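Local coordinates for protein 2-pyrone-4,6-dicarboxylic acid hydrolase, putative (Pseudomonas putida, PDB 2FFI) that is a putative lactonase of the amidohydrolase family that probably hydrolyses 2-pyrone-4,6-dicarboxylate, at residues Ile201-Gly206 / Gly234-His239; Glu141-Val146 / Phe168-Ala173; Ala19-Arg24 / Gly57-Pro62. One frame throughout, in Å; residues are numbered along the deposited sequence.

Contact 1. Residues Ile201-Gly206 / Gly234-His239; sequences IYRLQG and GSDWPH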
loop_
_atom_site.group_PDB
_atom_site.type_symbol
_atom_site.label_atom_id
_atom_site.label_comp_id
_atom_site.label_asym_id
_atom_site.label_seq_id
_atom_site.Cartn_x
_atom_site.Cartn_y
_atom_site.Cartn_z
ATOM N N ILE A 201 8.687 6.220 -4.931
ATOM C CA ILE A 201 10.090 5.946 -5.197
ATOM C C ILE A 201 10.920 6.958 -4.405
ATOM O O ILE A 201 12.068 6.691 -4.073
ATOM C CB ILE A 201 10.462 6.039 -6.705
ATOM C CG1 ILE A 201 10.644 7.499 -7.098
ATOM C CG2 ILE A 201 9.405 5.361 -7.546
ATOM C CD1 ILE A 201 11.580 7.671 -8.282
ATOM N N TYR A 202 10.332 8.107 -4.087
ATOM C CA TYR A 202 11.060 9.131 -3.342
ATOM C C TYR A 202 11.417 8.698 -1.923
ATOM O O TYR A 202 11.882 9.509 -1.118
ATOM C CB TYR A 202 10.261 10.422 -3.277
ATOM C CG TYR A 202 8.859 10.230 -2.786
ATOM C CD1 TYR A 202 7.808 10.065 -3.685
ATOM C CD2 TYR A 202 8.576 10.226 -1.421
ATOM C CE1 TYR A 202 6.504 9.905 -3.241
ATOM C CE2 TYR A 202 7.274 10.065 -0.961
ATOM C CZ TYR A 202 6.239 9.908 -1.878
ATOM O OH TYR A 202 4.938 9.765 -1.445
ATOM N N ARG A 203 11.210 7.419 -1.621
ATOM C CA ARG A 203 11.517 6.877 -0.300
ATOM C C ARG A 203 12.738 5.960 -0.321
ATOM O O ARG A 203 13.197 5.499 0.720
ATOM C CB ARG A 203 10.308 6.102 0.231
ATOM C CG ARG A 203 9.155 6.989 0.629
ATOM C CD ARG A 203 8.006 6.184 1.200
ATOM N NE ARG A 203 6.827 7.010 1.449
ATOM C CZ ARG A 203 6.709 7.873 2.454
ATOM N NH1 ARG A 203 5.589 8.573 2.595
ATOM N NH2 ARG A 203 7.702 8.037 3.319
ATOM N N LEU A 204 13.270 5.710 -1.511
ATOM C CA LEU A 204 14.417 4.831 -1.659
ATOM C C LEU A 204 15.759 5.326 -1.126
ATOM O O LEU A 204 16.805 4.877 -1.593
ATOM C CB LEU A 204 14.553 4.419 -3.128
ATOM C CG LEU A 204 13.580 3.325 -3.614
ATOM C CD1 LEU A 204 12.576 2.965 -2.505
ATOM C CD2 LEU A 204 12.850 3.783 -4.880
ATOM N N GLN A 205 15.731 6.231 -0.147
ATOM C CA GLN A 205 16.954 6.756 0.473
ATOM C C GLN A 205 17.970 7.317 -0.501
ATOM O O GLN A 205 19.163 7.358 -0.204
ATOM C CB GLN A 205 17.661 5.675 1.293
ATOM C CG GLN A 205 17.452 5.782 2.779
ATOM C CD GLN A 205 15.994 5.690 3.141
ATOM O OE1 GLN A 205 15.295 6.707 3.267
ATOM N NE2 GLN A 205 15.513 4.459 3.302
ATOM N N GLY A 206 17.516 7.750 -1.661
ATOM C CA GLY A 206 18.462 8.282 -2.618
ATOM C C GLY A 206 18.045 9.606 -3.207
ATOM O O GLY A 206 17.104 10.261 -2.732
ATOM N N GLY A 234 0.989 3.063 -6.781
ATOM C CA GLY A 234 0.395 3.830 -5.700
ATOM C C GLY A 234 0.883 5.271 -5.720
ATOM O O GLY A 234 1.981 5.537 -6.180
ATOM N N SER A 235 0.081 6.214 -5.251
ATOM C CA SER A 235 0.535 7.592 -5.250
ATOM C C SER A 235 1.221 7.872 -3.912
ATOM O O SER A 235 2.194 8.632 -3.836
ATOM C CB SER A 235 -0.643 8.546 -5.435
ATOM O OG SER A 235 -1.599 8.401 -4.394
ATOM N N ASP A 236 0.698 7.259 -2.855
ATOM C CA ASP A 236 1.241 7.428 -1.512
ATOM C C ASP A 236 0.931 8.804 -0.948
ATOM O O ASP A 236 1.557 9.251 0.012
ATOM C CB ASP A 236 2.752 7.214 -1.504
ATOM C CG ASP A 236 3.284 7.011 -0.114
ATOM O OD1 ASP A 236 4.489 7.237 0.110
ATOM O OD2 ASP A 236 2.484 6.608 0.754
ATOM N N TRP A 237 -0.029 9.473 -1.573
ATOM C CA TRP A 237 -0.458 10.808 -1.176
ATOM C C TRP A 237 -0.924 10.736 0.282
ATOM O O TRP A 237 -1.424 9.703 0.723
ATOM C CB TRP A 237 -1.619 11.237 -2.079
ATOM C CG TRP A 237 -2.105 12.635 -1.850
ATOM C CD1 TRP A 237 -1.623 13.769 -2.430
ATOM C CD2 TRP A 237 -3.174 13.043 -0.995
ATOM N NE1 TRP A 237 -2.320 14.852 -1.996
ATOM C CE2 TRP A 237 -3.279 14.443 -1.111
ATOM C CE3 TRP A 237 -4.046 12.365 -0.136
ATOM C CZ2 TRP A 237 -4.236 15.190 -0.402
ATOM C CZ3 TRP A 237 -5.000 13.103 0.573
ATOM C CH2 TRP A 237 -5.081 14.507 0.435
ATOM N N PRO A 238 -0.782 11.831 1.047
ATOM C CA PRO A 238 -0.234 13.122 0.633
ATOM C C PRO A 238 1.295 13.153 0.640
ATOM O O PRO A 238 1.901 14.226 0.646
ATOM C CB PRO A 238 -0.839 14.065 1.643
ATOM C CG PRO A 238 -0.789 13.252 2.882
ATOM C CD PRO A 238 -1.268 11.898 2.439
ATOM N N HIS A 239 1.900 11.968 0.618
ATOM C CA HIS A 239 3.351 11.829 0.637
ATOM C C HIS A 239 3.872 12.419 1.951
ATOM O O HIS A 239 4.360 13.544 1.977
ATOM C CB HIS A 239 3.977 12.569 -0.555
ATOM C CG HIS A 239 3.184 12.459 -1.819
ATOM N ND1 HIS A 239 2.194 13.359 -2.155
ATOM C CD2 HIS A 239 3.192 11.528 -2.804
ATOM C CE1 HIS A 239 1.627 12.985 -3.288
ATOM N NE2 HIS A 239 2.213 11.877 -3.701
#
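Asp236 OD1 is gripped side-on by the guanidinium of Arg203: NE donates to OD1 at 2.7 Å and NH1 to the same oxygen at 3.0 Å. The two side chains meet tip to tip in a salt bridge in which both nitrogens share one oxygen, not the paired kind in which each takes its own. The NE bond is the straighter, 158° at the hydrogen, and the NH1 bond is more bent. OD1 lies in the guanidinium plane, but that plane and the carboxylate are turned 62° apart. The arginine chain runs extended from CG to NE, which carries the group across to the aspartate, and NH1 also donates to Thr240 O just past the second segment.

Both segments are loops that follow neighbouring parallel strands of the TIM barrel, 194-199 and 231-234, and the salt bridge ties them together where the loops leave the strands. The bound phosphate lies close to Asp236, so the bridge borders the pocket in which that ion sits; the ion pair from Arg203 NH1 to the phosphate is long and weak.

Tyr202 comes in beside the arginine. Its CE2 lies over one face of the Arg203 guanidinium, offset toward the rim, and its OH is 3.0 Å from Asp236 OD1. The tyrosine ring is inclined only 16° from the carboxylate plane, while it meets the ring of His239 obliquely, their centroids 5.6 Å apart. Behind the tyrosine and the histidine, helix 248-258 supplies Gln254 and Ala251 as packing partners.

Contact 2. Residues Glu141-Val146 / Phe168-Ala173; sequences ELHRQV and FGRPDA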
loop_
_atom_site.group_PDB
_atom_site.type_symbol
_atom_site.label_atom_id
_atom_site.label_comp_id
_atom_site.label_asym_id
_atom_site.label_seq_id
_atom_site.Cartn_x
_atom_site.Cartn_y
_atom_site.Cartn_z
ATOM N N GLU A 141 -0.737 -6.269 4.292
ATOM C CA GLU A 141 0.214 -5.308 3.731
ATOM C C GLU A 141 1.463 -5.166 4.580
ATOM O O GLU A 141 1.382 -4.986 5.792
ATOM C CB GLU A 141 -0.440 -3.937 3.586
ATOM C CG GLU A 141 -0.071 -3.223 2.309
ATOM C CD GLU A 141 -0.494 -1.776 2.330
ATOM O OE1 GLU A 141 -1.555 -1.480 2.918
ATOM O OE2 GLU A 141 0.216 -0.929 1.749
ATOM N N LEU A 142 2.613 -5.236 3.928
ATOM C CA LEU A 142 3.886 -5.108 4.618
ATOM C C LEU A 142 4.589 -3.804 4.254
ATOM O O LEU A 142 4.436 -3.284 3.151
ATOM C CB LEU A 142 4.794 -6.292 4.281
ATOM C CG LEU A 142 4.826 -7.485 5.240
ATOM C CD1 LEU A 142 3.634 -7.476 6.166
ATOM C CD2 LEU A 142 4.892 -8.762 4.428
ATOM N N HIS A 143 5.348 -3.277 5.203
ATOM C CA HIS A 143 6.086 -2.054 5.000
ATOM C C HIS A 143 7.325 -2.076 5.893
ATOM O O HIS A 143 7.238 -1.783 7.081
ATOM C CB HIS A 143 5.198 -0.869 5.344
ATOM C CG HIS A 143 5.866 0.454 5.146
ATOM N ND1 HIS A 143 6.892 0.644 4.245
ATOM C CD2 HIS A 143 5.649 1.659 5.726
ATOM C CE1 HIS A 143 7.280 1.910 4.277
ATOM N NE2 HIS A 143 6.539 2.544 5.169
ATOM N N ARG A 144 8.471 -2.446 5.327
ATOM C CA ARG A 144 9.708 -2.497 6.099
ATOM C C ARG A 144 10.917 -2.645 5.178
ATOM O O ARG A 144 10.747 -2.928 3.995
ATOM C CB ARG A 144 9.656 -3.655 7.098
ATOM C CG ARG A 144 10.500 -3.415 8.342
ATOM C CD ARG A 144 10.347 -4.542 9.345
ATOM N NE ARG A 144 10.660 -4.113 10.712
ATOM C CZ ARG A 144 11.870 -3.762 11.132
ATOM N NH1 ARG A 144 12.904 -3.784 10.297
ATOM N NH2 ARG A 144 12.039 -3.390 12.391
ATOM N N GLN A 145 12.131 -2.459 5.702
ATOM C CA GLN A 145 13.326 -2.566 4.853
ATOM C C GLN A 145 13.284 -3.854 4.062
ATOM O O GLN A 145 12.900 -4.883 4.606
ATOM C CB GLN A 145 14.626 -2.585 5.663
ATOM C CG GLN A 145 14.791 -1.523 6.714
ATOM C CD GLN A 145 14.252 -1.972 8.035
ATOM O OE1 GLN A 145 13.074 -1.802 8.330
ATOM N NE2 GLN A 145 15.109 -2.577 8.835
ATOM N N VAL A 146 13.719 -3.819 2.807
ATOM C CA VAL A 146 13.697 -5.029 1.992
ATOM C C VAL A 146 14.404 -6.170 2.695
ATOM O O VAL A 146 14.070 -7.334 2.476
ATOM C CB VAL A 146 14.389 -4.845 0.634
ATOM C CG1 VAL A 146 15.893 -4.743 0.814
ATOM C CG2 VAL A 146 14.057 -6.020 -0.259
ATOM N N PHE A 168 8.140 -1.036 -3.532
ATOM C CA PHE A 168 9.236 -1.853 -4.052
ATOM C C PHE A 168 9.887 -2.720 -2.983
ATOM O O PHE A 168 10.890 -3.395 -3.233
ATOM C CB PHE A 168 10.302 -0.944 -4.651
ATOM C CG PHE A 168 9.838 -0.164 -5.847
ATOM C CD1 PHE A 168 9.950 -0.700 -7.125
ATOM C CD2 PHE A 168 9.345 1.132 -5.706
ATOM C CE1 PHE A 168 9.590 0.039 -8.234
ATOM C CE2 PHE A 168 8.979 1.879 -6.819
ATOM C CZ PHE A 168 9.107 1.332 -8.087
ATOM N N GLY A 169 9.316 -2.719 -1.792
ATOM C CA GLY A 169 9.908 -3.504 -0.736
ATOM C C GLY A 169 10.818 -2.614 0.083
ATOM O O GLY A 169 11.550 -3.090 0.952
ATOM N N ARG A 170 10.763 -1.314 -0.197
ATOM C CA ARG A 170 11.565 -0.330 0.516
ATOM C C ARG A 170 13.040 -0.724 0.496
ATOM O O ARG A 170 13.675 -0.859 1.536
ATOM C CB ARG A 170 11.082 -0.220 1.957
ATOM C CG ARG A 170 11.168 1.165 2.565
ATOM C CD ARG A 170 10.031 2.060 2.096
ATOM N NE ARG A 170 9.793 3.181 3.003
ATOM C CZ ARG A 170 10.692 4.117 3.294
ATOM N NH1 ARG A 170 10.387 5.112 4.134
ATOM N NH2 ARG A 170 11.896 4.054 2.744
ATOM N N PRO A 171 13.599 -0.948 -0.696
ATOM C CA PRO A 171 15.006 -1.321 -0.801
ATOM C C PRO A 171 15.824 -0.033 -0.806
ATOM O O PRO A 171 15.268 1.061 -0.644
ATOM C CB PRO A 171 15.058 -2.054 -2.141
ATOM C CG PRO A 171 14.121 -1.234 -2.968
ATOM C CD PRO A 171 12.950 -0.998 -2.017
ATOM N N ASP A 172 17.130 -0.169 -1.010
ATOM C CA ASP A 172 18.059 0.963 -1.043
ATOM C C ASP A 172 18.408 1.309 -2.496
ATOM O O ASP A 172 19.176 0.587 -3.129
ATOM C CB ASP A 172 19.347 0.582 -0.304
ATOM C CG ASP A 172 19.760 1.606 0.742
ATOM O OD1 ASP A 172 19.958 2.794 0.389
ATOM O OD2 ASP A 172 19.898 1.209 1.926
ATOM N N ALA A 173 17.869 2.410 -3.016
ATOM C CA ALA A 173 18.136 2.825 -4.400
ATOM C C ALA A 173 19.624 2.863 -4.744
ATOM O O ALA A 173 20.014 2.603 -5.886
ATOM C CB ALA A 173 17.519 4.186 -4.667
#
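Val146 N donates to Arg170 O over 3.2 Å, and around this bond the two loops lie close, with Val146 CA and Pro171 CA 4.8 Å apart. The donor stands well above the carbonyl plane, 64° out of it. Next to it Val146 CB meets Pro171 CB at 4.0 Å, the two side chains crossing at about a right angle. Gly169, at positive phi, has its carbonyl oxygen 3.4 Å from Val146 CB. Arg170 belongs to this close-packed part as well: chi2 of 78° swings CD back toward the buried His143, with CD 3.5 Å from His143 CE1. Beyond it, Arg170 NE lies at the ring edge, 3.1 Å from His143 CE1, with ring and guanidinium planes 28° apart.

The other side is more open. Arg144 and Gln145 start away from the facing loop, and the guanidinium of Arg144 turns instead to Gln116 O and to a salt bridge with Asp148.

Both loops follow adjacent strands of the TIM barrel, 139-142 and 163-165, and His143 also lies near the bound phosphate. A cationic guanidinium so near the imidazole, with Arg110 also touching the His143 side chain, implies a positive electrostatic environment that would probably favour an anion at this end of the barrel.

Contact 3. Residues Ala19-Arg24 / Gly57-Pro62; sequences AHVFSR and GVLVQP. With PO4 (phosphate ion), chain C.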
loop_
_atom_site.group_PDB
_atom_site.type_symbol
_atom_site.label_atom_id
_atom_site.label_comp_id
_atom_site.label_asym_id
_atom_site.label_seq_id
_atom_site.Cartn_x
_atom_site.Cartn_y
_atom_site.Cartn_z
ATOM N N ALA A 19 -2.905 5.254 -0.220
ATOM C CA ALA A 19 -3.071 6.690 -0.031
ATOM C C ALA A 19 -3.644 6.926 1.378
ATOM O O ALA A 19 -4.285 6.042 1.941
ATOM C CB ALA A 19 -4.009 7.246 -1.097
ATOM N N HIS A 20 -3.427 8.112 1.934
ATOM C CA HIS A 20 -3.907 8.427 3.272
ATOM C C HIS A 20 -4.780 9.679 3.313
ATOM O O HIS A 20 -4.617 10.573 2.491
ATOM C CB HIS A 20 -2.710 8.648 4.209
ATOM C CG HIS A 20 -1.720 7.534 4.200
ATOM N ND1 HIS A 20 -2.028 6.270 4.661
ATOM C CD2 HIS A 20 -0.452 7.465 3.729
ATOM C CE1 HIS A 20 -0.997 5.472 4.462
ATOM N NE2 HIS A 20 -0.028 6.171 3.897
ATOM N N VAL A 21 -5.705 9.732 4.268
ATOM C CA VAL A 21 -6.547 10.905 4.457
ATOM C C VAL A 21 -6.695 11.100 5.964
ATOM O O VAL A 21 -6.707 10.131 6.719
ATOM C CB VAL A 21 -7.974 10.779 3.772
ATOM C CG1 VAL A 21 -7.819 10.617 2.275
ATOM C CG2 VAL A 21 -8.792 9.624 4.375
ATOM N N PHE A 22 -6.765 12.355 6.399
ATOM C CA PHE A 22 -6.920 12.680 7.820
ATOM C C PHE A 22 -7.148 14.172 7.942
ATOM O O PHE A 22 -6.560 14.934 7.204
ATOM C CB PHE A 22 -5.682 12.223 8.625
ATOM C CG PHE A 22 -4.364 12.562 7.979
ATOM C CD1 PHE A 22 -3.784 13.813 8.153
ATOM C CD2 PHE A 22 -3.693 11.614 7.216
ATOM C CE1 PHE A 22 -2.555 14.114 7.584
ATOM C CE2 PHE A 22 -2.460 11.907 6.639
ATOM C CZ PHE A 22 -1.891 13.164 6.828
ATOM N N SER A 23 -8.020 14.580 8.860
ATOM C CA SER A 23 -8.342 15.991 9.041
ATOM C C SER A 23 -7.501 16.688 10.113
ATOM O O SER A 23 -7.309 16.160 11.206
ATOM C CB SER A 23 -9.825 16.140 9.378
ATOM O OG SER A 23 -10.190 17.504 9.467
ATOM N N ARG A 24 -7.002 17.878 9.782
ATOM C CA ARG A 24 -6.180 18.673 10.693
ATOM C C ARG A 24 -7.008 19.088 11.910
ATOM O O ARG A 24 -6.488 19.199 13.026
ATOM C CB ARG A 24 -5.630 19.904 9.949
ATOM C CG ARG A 24 -4.924 20.955 10.806
ATOM C CD ARG A 24 -4.320 22.058 9.928
ATOM N NE ARG A 24 -4.024 23.290 10.661
ATOM C CZ ARG A 24 -3.170 23.391 11.678
ATOM N NH1 ARG A 24 -2.510 22.323 12.102
ATOM N NH2 ARG A 24 -2.977 24.563 12.276
ATOM N N GLY A 57 -9.707 4.682 -5.671
ATOM C CA GLY A 57 -8.507 4.675 -4.854
ATOM C C GLY A 57 -8.654 3.811 -3.619
ATOM O O GLY A 57 -9.758 3.407 -3.270
ATOM N N VAL A 58 -7.527 3.533 -2.971
ATOM C CA VAL A 58 -7.464 2.722 -1.769
ATOM C C VAL A 58 -6.940 3.547 -0.594
ATOM O O VAL A 58 -5.793 4.005 -0.601
ATOM C CB VAL A 58 -6.525 1.542 -1.973
ATOM C CG1 VAL A 58 -6.491 0.688 -0.724
ATOM C CG2 VAL A 58 -6.977 0.743 -3.177
ATOM N N LEU A 59 -7.776 3.744 0.418
ATOM C CA LEU A 59 -7.360 4.503 1.596
ATOM C C LEU A 59 -6.631 3.573 2.549
ATOM O O LEU A 59 -7.185 2.604 3.024
ATOM C CB LEU A 59 -8.578 5.096 2.316
ATOM C CG LEU A 59 -9.471 6.081 1.550
ATOM C CD1 LEU A 59 -10.617 6.552 2.422
ATOM C CD2 LEU A 59 -8.620 7.266 1.081
ATOM N N VAL A 60 -5.373 3.844 2.821
ATOM C CA VAL A 60 -4.678 2.995 3.756
ATOM C C VAL A 60 -4.647 3.743 5.074
ATOM O O VAL A 60 -4.583 4.976 5.108
ATOM C CB VAL A 60 -3.252 2.673 3.280
ATOM C CG1 VAL A 60 -2.482 1.986 4.375
ATOM C CG2 VAL A 60 -3.313 1.774 2.045
ATOM N N GLN A 61 -4.742 2.999 6.162
ATOM C CA GLN A 61 -4.712 3.607 7.483
ATOM C C GLN A 61 -3.351 4.279 7.702
ATOM O O GLN A 61 -2.301 3.664 7.487
ATOM C CB GLN A 61 -4.956 2.537 8.559
ATOM C CG GLN A 61 -4.743 3.020 9.982
ATOM C CD GLN A 61 -5.773 4.037 10.415
ATOM O OE1 GLN A 61 -6.363 4.744 9.589
ATOM N NE2 GLN A 61 -5.987 4.131 11.725
ATOM N N PRO A 62 -3.353 5.560 8.102
ATOM C CA PRO A 62 -2.089 6.265 8.337
ATOM C C PRO A 62 -1.509 5.828 9.695
ATOM O O PRO A 62 -2.232 5.776 10.689
ATOM C CB PRO A 62 -2.506 7.737 8.294
ATOM C CG PRO A 62 -3.908 7.712 8.792
ATOM C CD PRO A 62 -4.510 6.472 8.195
HETATM P P PO4 C . 3.277 5.363 4.075
HETATM O O1 PO4 C . 2.127 4.631 4.663
HETATM O O2 PO4 C . 4.429 5.323 5.010
HETATM O O3 PO4 C . 3.667 4.725 2.796
HETATM O O4 PO4 C . 2.885 6.774 3.836
#
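The phosphate pocket of this TIM barrel has one of its walls here, where His20 stands between the bound ion and the loop that follows strand 56-57. NE2 of His20 makes two weak hydrogen bonds to the phosphate, 2.8 Å to O1 and 3.0 Å to O4, both at 129° at the hydrogen. The other ring nitrogen, ND1, donates to Val60 O at 2.9 Å, the donor standing above that carbonyl plane. Chi1 of -53° sets CG beside the backbone N, and bonds at both nitrogens probably help set the ring's turn. Arg110 and His167 also bond to the ion, which probably came from the crystallisation liquor but may mark the substrate site.

His18 and His20, one residue apart after strand 15-16, are consistent with the His-X-His signature that follows the first strand of amidohydrolase barrels. Ala19 between them joins the backbones, with Val60 N donating to its O at 2.6 Å, nearly along the C=O axis. Leu59 CA adds a CH...O contact to the same oxygen. Strands 15-16 and 56-57 run parallel, and the end-to-end directions of the touching parts are 51° apart.

Farther from the ion the contact is greasy. Val21 CG1 meets Leu59 CD2 at 3.6 Å, the side chains crossing at about a right angle, while Tyr45 and residues of helix 70-78 pack around them. Pro62 runs antiparallel past the side chain of His20 and likewise past that of Phe22; its CB lies 3.9 Å from His20 ND1 and 4.2 Å from Phe22 CD2. Phe64 also meets the Phe22 ring edge-to-face.

In the fold
All three contacts join loops that follow neighbouring strands of one TIM barrel. Contacts 1 and 3 are buried, whereas contact 2 is only partly so, with Arg144, Gln145 and Arg170 partly exposed. Their chemistry differs: a charged bridge buried beside the phosphate in contact 1, a backbone bond, a small apolar patch and an arginine beside an imidazole edge in contact 2, and backbone and imidazole bonds backed by hydrophobic packing in contact 3. Contacts 1 and 2 touch where Leu204 O meets Ala173 N, a probable hydrogen bond, and contacts 1 and 3 where Trp237 O meets His20 N. Contacts 2 and 3 lie about 20 Å apart between centres, yet each brings a histidine to the phosphate.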